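Local coordinates for Ras GTPase-activating-like protein rng2 (Schizosaccharomyces pombe, PDB 1P2X), which binds actin filaments through its calponin-homology domain and is required to build the contractile F-actin ring at the division site, at residues A[14-19]-A[104-109]. Sequence-based numbering, arbitrary orientation.
Sequences DEAKKW and KVIYCI
Ile109 N donates a 2.9 Å hydrogen bond to Val105 O within helix 102-117, and from this regular helical turn the Ile109 side chain reaches over to Ala16 and Trp19 of helix 2-23. The methyl that does the touching, CG2, stands anti to the backbone N (chi1 -69° places CG1 beside that N), which directs it at helix 2-23. There it meets the methyl of Ala16, with CG2 of Ile109 3.6 Å from CB of Ala16. The same methyl lies 3.9 Å from CE3 on the benzo ring of Trp19, whose indole passes the isoleucine at an oblique slant. One turn back, Ile106 turns its own CG2 inward, and this methyl approaches Ala16 CB to 4.1 Å. Ala16 is thus touched by two isoleucine branches; the axes of 14-19 and 104-109 come within 9.5 Å, their N-to-C directions 53° apart, and the small Ala16 side chain is consistent with a fairly close approach at this point. Tyr9 and Val13 continue the packing over Ile106, Ile20 adds to it at Ile109, and His110 lies against Ala16. Beside the apolar contact, Glu15, which also touches His110, forms a salt bridge through OE2 with Arg12 NH2 and accepts a hydrogen bond there from Ser128 N. Between the two segments the contact is purely apolar, methyl against methyl and methyl against indole, so that here helix 2-23, the first of the chain, is held to helix 102-117 in the buried core of the calponin-homology domain by shape and burial.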
ATOM      1  N   ASP A  14      -0.201  -4.822  -6.794  1.00  8.31           N
ATOM      2  CA  ASP A  14      -1.452  -4.897  -7.554  1.00  7.89           C
ATOM      3  C   ASP A  14      -2.616  -5.357  -6.662  1.00  8.82           C
ATOM      4  O   ASP A  14      -3.723  -4.824  -6.739  1.00  8.65           O
ATOM      5  CB  ASP A  14      -1.287  -5.868  -8.732  1.00  6.47           C
ATOM      6  CG  ASP A  14      -2.396  -5.749  -9.743  1.00  7.09           C
ATOM      7  OD1 ASP A  14      -3.172  -6.721  -9.923  1.00  8.97           O
ATOM      8  OD2 ASP A  14      -2.516  -4.682 -10.390  1.00  9.73           O
ATOM      9  N   GLU A  15      -2.354  -6.358  -5.829  1.00  6.28           N
ATOM     10  CA  GLU A  15      -3.358  -6.900  -4.915  1.00  9.61           C
ATOM     11  C   GLU A  15      -3.830  -5.861  -3.885  1.00  8.70           C
ATOM     12  O   GLU A  15      -5.022  -5.751  -3.607  1.00  9.25           O
ATOM     13  CB  GLU A  15      -2.800  -8.147  -4.206  1.00  7.99           C
ATOM     14  CG  GLU A  15      -2.575  -9.338  -5.135  1.00  8.96           C
ATOM     15  CD  GLU A  15      -1.608 -10.358  -4.566  1.00 13.57           C
ATOM     16  OE1 GLU A  15      -1.154 -10.173  -3.414  1.00 16.23           O
ATOM     17  OE2 GLU A  15      -1.295 -11.345  -5.267  1.00 12.16           O
ATOM     18  N   ALA A  16      -2.888  -5.108  -3.327  1.00 10.27           N
ATOM     19  CA  ALA A  16      -3.209  -4.065  -2.361  1.00  9.72           C
ATOM     20  C   ALA A  16      -3.983  -2.941  -3.064  1.00 10.95           C
ATOM     21  O   ALA A  16      -4.912  -2.373  -2.490  1.00 10.11           O
ATOM     22  CB  ALA A  16      -1.924  -3.508  -1.731  1.00  9.31           C
ATOM     23  N   LYS A  17      -3.594  -2.618  -4.296  1.00  7.63           N
ATOM     24  CA  LYS A  17      -4.273  -1.571  -5.045  1.00  8.70           C
ATOM     25  C   LYS A  17      -5.723  -1.986  -5.240  1.00  9.11           C
ATOM     26  O   LYS A  17      -6.638  -1.277  -4.825  1.00  8.61           O
ATOM     27  CB  LYS A  17      -3.623  -1.339  -6.417  1.00  8.53           C
ATOM     28  CG  LYS A  17      -4.170  -0.124  -7.159  1.00  8.46           C
ATOM     29  CD  LYS A  17      -3.676  -0.020  -8.609  1.00  8.48           C
ATOM     30  CE  LYS A  17      -4.270  -1.129  -9.468  1.00 12.49           C
ATOM     31  NZ  LYS A  17      -3.961  -0.980 -10.906  1.00 13.51           N
ATOM     32  N   LYS A  18      -5.927  -3.141  -5.864  1.00  7.23           N
ATOM     33  CA  LYS A  18      -7.277  -3.644  -6.116  1.00 12.01           C
ATOM     34  C   LYS A  18      -8.160  -3.631  -4.870  1.00 10.16           C
ATOM     35  O   LYS A  18      -9.311  -3.222  -4.938  1.00 11.19           O
ATOM     36  CB  LYS A  18      -7.226  -5.074  -6.662  1.00 13.75           C
ATOM     37  CG  LYS A  18      -6.581  -5.242  -8.037  1.00 16.69           C
ATOM     38  CD  LYS A  18      -6.478  -6.737  -8.340  1.00 21.01           C
ATOM     39  CE  LYS A  18      -5.798  -7.477  -7.163  1.00 23.53           C
ATOM     40  NZ  LYS A  18      -6.039  -8.958  -7.094  1.00 17.10           N
ATOM     41  N   TRP A  19      -7.618  -4.098  -3.746  1.00 10.43           N
ATOM     42  CA  TRP A  19      -8.356  -4.144  -2.489  1.00 10.49           C
ATOM     43  C   TRP A  19      -8.838  -2.751  -2.108  1.00  9.17           C
ATOM     44  O   TRP A  19      -9.989  -2.564  -1.728  1.00 10.78           O
ATOM     45  CB  TRP A  19      -7.480  -4.706  -1.362  1.00  9.38           C
ATOM     46  CG  TRP A  19      -8.217  -4.777  -0.070  1.00  7.73           C
ATOM     47  CD1 TRP A  19      -9.218  -5.647   0.253  1.00  7.52           C
ATOM     48  CD2 TRP A  19      -8.088  -3.883   1.043  1.00  7.59           C
ATOM     49  NE1 TRP A  19      -9.722  -5.351   1.492  1.00  8.36           N
ATOM     50  CE2 TRP A  19      -9.044  -4.274   2.006  1.00  9.19           C
ATOM     51  CE3 TRP A  19      -7.255  -2.788   1.324  1.00  7.83           C
ATOM     52  CZ2 TRP A  19      -9.197  -3.611   3.232  1.00  6.80           C
ATOM     53  CZ3 TRP A  19      -7.406  -2.130   2.546  1.00  7.70           C
ATOM     54  CH2 TRP A  19      -8.372  -2.549   3.484  1.00  6.79           C
ATOM     55  N   LYS A 104       6.912  -1.503   2.691  1.00 11.17           N
ATOM     56  CA  LYS A 104       6.373  -1.725   4.028  1.00 14.51           C
ATOM     57  C   LYS A 104       4.961  -1.170   4.101  1.00 14.33           C
ATOM     58  O   LYS A 104       4.144  -1.620   4.907  1.00 14.24           O
ATOM     59  CB  LYS A 104       7.252  -1.065   5.092  1.00 18.39           C
ATOM     60  CG  LYS A 104       6.834  -1.381   6.515  1.00 23.27           C
ATOM     61  CD  LYS A 104       7.863  -0.892   7.529  1.00 27.86           C
ATOM     62  CE  LYS A 104       9.235  -1.487   7.250  1.00 30.00           C
ATOM     63  NZ  LYS A 104      10.243  -1.036   8.257  1.00 30.82           N
ATOM     64  N   VAL A 105       4.673  -0.184   3.258  1.00 13.24           N
ATOM     65  CA  VAL A 105       3.333   0.385   3.201  1.00 10.82           C
ATOM     66  C   VAL A 105       2.412  -0.657   2.578  1.00  9.00           C
ATOM     67  O   VAL A 105       1.343  -0.956   3.111  1.00  8.95           O
ATOM     68  CB  VAL A 105       3.310   1.683   2.360  1.00 12.81           C
ATOM     69  CG1 VAL A 105       1.882   2.134   2.121  1.00 10.23           C
ATOM     70  CG2 VAL A 105       4.093   2.778   3.079  1.00 11.12           C
ATOM     71  N   ILE A 106       2.845  -1.214   1.451  1.00  6.97           N
ATOM     72  CA  ILE A 106       2.088  -2.244   0.754  1.00  6.74           C
ATOM     73  C   ILE A 106       1.857  -3.425   1.696  1.00  8.86           C
ATOM     74  O   ILE A 106       0.788  -4.028   1.705  1.00 10.73           O
ATOM     75  CB  ILE A 106       2.851  -2.722  -0.505  1.00  7.28           C
ATOM     76  CG1 ILE A 106       3.079  -1.541  -1.461  1.00  9.55           C
ATOM     77  CG2 ILE A 106       2.091  -3.828  -1.204  1.00  4.94           C
ATOM     78  CD1 ILE A 106       1.809  -0.750  -1.782  1.00  6.71           C
ATOM     79  N   TYR A 107       2.884  -3.747   2.479  1.00 10.87           N
ATOM     80  CA  TYR A 107       2.824  -4.831   3.459  1.00  9.63           C
ATOM     81  C   TYR A 107       1.775  -4.496   4.516  1.00  8.03           C
ATOM     82  O   TYR A 107       0.941  -5.323   4.868  1.00  6.44           O
ATOM     83  CB  TYR A 107       4.197  -4.999   4.118  1.00 11.42           C
ATOM     84  CG  TYR A 107       4.265  -6.060   5.200  1.00 11.78           C
ATOM     85  CD1 TYR A 107       3.992  -7.399   4.920  1.00 13.42           C
ATOM     86  CD2 TYR A 107       4.617  -5.720   6.502  1.00 11.99           C
ATOM     87  CE1 TYR A 107       4.069  -8.369   5.921  1.00 14.01           C
ATOM     88  CE2 TYR A 107       4.692  -6.674   7.505  1.00 11.29           C
ATOM     89  CZ  TYR A 107       4.417  -7.991   7.211  1.00 12.20           C
ATOM     90  OH  TYR A 107       4.468  -8.922   8.217  1.00 17.48           O
ATOM     91  N   CYS A 108       1.816  -3.266   5.010  1.00  7.93           N
ATOM     92  CA  CYS A 108       0.863  -2.837   6.011  1.00  8.36           C
ATOM     93  C   CYS A 108      -0.558  -2.960   5.463  1.00  9.60           C
ATOM     94  O   CYS A 108      -1.468  -3.430   6.165  1.00  8.93           O
ATOM     95  CB  CYS A 108       1.156  -1.396   6.441  1.00 12.05           C
ATOM     96  SG  CYS A 108      -0.059  -0.710   7.593  1.00 12.73           S
ATOM     97  N   ILE A 109      -0.751  -2.573   4.204  1.00  8.69           N
ATOM     98  CA  ILE A 109      -2.075  -2.644   3.586  1.00  8.20           C
ATOM     99  C   ILE A 109      -2.613  -4.079   3.493  1.00 11.02           C
ATOM    100  O   ILE A 109      -3.810  -4.312   3.673  1.00  8.38           O
ATOM    101  CB  ILE A 109      -2.058  -2.006   2.187  1.00  9.56           C
ATOM    102  CG1 ILE A 109      -1.874  -0.486   2.320  1.00  9.36           C
ATOM    103  CG2 ILE A 109      -3.337  -2.354   1.429  1.00  8.45           C
ATOM    104  CD1 ILE A 109      -1.727   0.238   1.014  1.00  8.91           C
TER